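Local coordinates for protein TodX (Pseudomonas putida, PDB 3BS0) that probably carries toluene and related aromatic hydrocarbons across the outer membrane, as a member of the FadL family of beta-barrel transport channels, at residues A[12-17]-A[351-355]. Residue numbers count along the deposited sequence, not the author numbering.
Sequences ISRAMG and RAGYS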
loop_
_atom_site.group_PDB
_atom_site.type_symbol
_atom_site.label_atom_id
_atom_site.label_comp_id
_atom_site.label_asym_id
_atom_site.label_seq_id
_atom_site.Cartn_x
_atom_site.Cartn_y
_atom_site.Cartn_z
ATOM N N ILE A 12 -13.351 8.147 -6.780
ATOM C CA ILE A 12 -14.302 8.826 -5.909
ATOM C C ILE A 12 -14.108 8.501 -4.424
ATOM O O ILE A 12 -14.239 9.377 -3.563
ATOM C CB ILE A 12 -15.785 8.528 -6.298
ATOM C CG1 ILE A 12 -16.682 8.694 -5.065
ATOM C CG2 ILE A 12 -15.921 7.137 -6.891
ATOM C CD1 ILE A 12 -18.072 9.227 -5.377
ATOM N N SER A 13 -13.800 7.242 -4.136
ATOM C CA SER A 13 -13.591 6.798 -2.771
ATOM C C SER A 13 -12.351 7.450 -2.164
ATOM O O SER A 13 -12.273 7.644 -0.951
ATOM C CB SER A 13 -13.443 5.275 -2.744
ATOM O OG SER A 13 -13.380 4.780 -1.417
ATOM N N ARG A 14 -11.387 7.792 -3.014
ATOM C CA ARG A 14 -10.151 8.395 -2.558
ATOM C C ARG A 14 -10.216 9.903 -2.542
ATOM O O ARG A 14 -9.468 10.560 -1.822
ATOM C CB ARG A 14 -8.989 7.969 -3.438
ATOM C CG ARG A 14 -7.686 8.594 -2.994
ATOM C CD ARG A 14 -6.497 7.850 -3.542
ATOM N NE ARG A 14 -6.784 6.431 -3.700
ATOM C CZ ARG A 14 -5.856 5.482 -3.729
ATOM N NH1 ARG A 14 -4.574 5.805 -3.599
ATOM N NH2 ARG A 14 -6.209 4.215 -3.897
ATOM N N ALA A 15 -11.093 10.459 -3.358
ATOM C CA ALA A 15 -11.244 11.899 -3.394
ATOM C C ALA A 15 -12.090 12.286 -2.175
ATOM O O ALA A 15 -12.122 13.444 -1.753
ATOM C CB ALA A 15 -11.934 12.308 -4.681
ATOM N N MET A 16 -12.760 11.290 -1.604
ATOM C CA MET A 16 -13.611 11.506 -0.456
ATOM C C MET A 16 -13.019 10.934 0.818
ATOM O O MET A 16 -13.688 10.213 1.566
ATOM C CB MET A 16 -15.001 10.921 -0.715
ATOM C CG MET A 16 -15.872 11.790 -1.627
ATOM S SD MET A 16 -17.423 10.994 -1.976
ATOM C CE MET A 16 -17.888 11.779 -3.369
ATOM N N GLY A 17 -11.749 11.270 1.045
ATOM C CA GLY A 17 -11.034 10.854 2.239
ATOM C C GLY A 17 -10.925 9.385 2.582
ATOM O O GLY A 17 -10.599 9.046 3.714
ATOM N N ARG A 351 -15.728 16.903 -5.178
ATOM C CA ARG A 351 -15.521 16.099 -3.985
ATOM C C ARG A 351 -14.322 16.583 -3.184
ATOM O O ARG A 351 -13.409 17.200 -3.728
ATOM C CB ARG A 351 -15.301 14.637 -4.376
ATOM C CG ARG A 351 -16.466 14.022 -5.097
ATOM C CD ARG A 351 -16.121 12.668 -5.703
ATOM N NE ARG A 351 -17.315 12.057 -6.280
ATOM C CZ ARG A 351 -17.450 11.724 -7.556
ATOM N NH1 ARG A 351 -16.457 11.932 -8.408
ATOM N NH2 ARG A 351 -18.590 11.204 -7.985
ATOM N N ALA A 352 -14.343 16.295 -1.887
ATOM C CA ALA A 352 -13.255 16.672 -0.992
ATOM C C ALA A 352 -13.424 15.924 0.332
ATOM O O ALA A 352 -14.535 15.553 0.698
ATOM C CB ALA A 352 -13.253 18.196 -0.758
ATOM N N GLY A 353 -12.325 15.691 1.040
ATOM C CA GLY A 353 -12.434 14.975 2.296
ATOM C C GLY A 353 -11.211 15.018 3.192
ATOM O O GLY A 353 -10.226 15.705 2.909
ATOM N N TYR A 354 -11.281 14.252 4.277
ATOM C CA TYR A 354 -10.207 14.184 5.254
ATOM C C TYR A 354 -10.184 12.834 5.967
ATOM O O TYR A 354 -11.235 12.250 6.240
ATOM C CB TYR A 354 -10.390 15.293 6.289
ATOM C CG TYR A 354 -9.415 15.229 7.445
ATOM C CD1 TYR A 354 -8.058 15.490 7.249
ATOM C CD2 TYR A 354 -9.851 14.923 8.738
ATOM C CE1 TYR A 354 -7.151 15.457 8.318
ATOM C CE2 TYR A 354 -8.960 14.882 9.810
ATOM C CZ TYR A 354 -7.609 15.153 9.593
ATOM O OH TYR A 354 -6.718 15.140 10.644
ATOM N N SER A 355 -8.985 12.342 6.269
ATOM C CA SER A 355 -8.834 11.075 6.981
ATOM C C SER A 355 -7.900 11.251 8.183
ATOM O O SER A 355 -7.017 12.114 8.177
ATOM C CB SER A 355 -8.284 9.992 6.056
ATOM O OG SER A 355 -8.300 8.738 6.715
#
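A plug segment can be seated against a barrel wall without joining its sheet, and TodX illustrates how. The chain from Ile12 makes a loose helical turn, held by weak backbone hydrogen bonds to Ile12 O, and runs on through Met16 and Gly17, which lie against strand 351-355, with the CA atoms of Gly17 and Gly353 only 4.4 Å apart. No hydrogen bond links the two segments. The strand spends its backbone on its neighbours in the barrel, strands 333-343 and 376-385, while Gly17 turns to side chains of those same strands, its N hydrogen-bonded to Thr379 OG1 and its O to Ser337 OG. Glycine on both sides permits the approach: a CB on Gly353 would clash with Gly17 N and Met16 C, one on Gly17 would clash with Tyr354 N, and the positive phi of Gly17 itself favours glycine. This is the FadL-family architecture, in which an N-terminal segment plugs the lumen of an antiparallel beta barrel. Strand alternation follows accordingly: Arg351 and Ser355 direct their CA-to-CB bonds toward the plug, Ala352 and Tyr354 away from it. Arg351 is the most heavily covered residue of the contact. Its CB meets Ala15 CB at 4.1 Å, Ile12 CD1 sits over one face of the guanidinium, 3.1 Å from Arg351 NE, and Met16 CE comes to its edge at 3.0 Å from the same Arg351 NE; both approaches are very tight. The charged end continues along the wall to a weak hydrogen bond with Asn393 and a long, weak ion pair with Glu383. Farther along the strand, Ser355 CB packs 3.4 Å from Gly17 O.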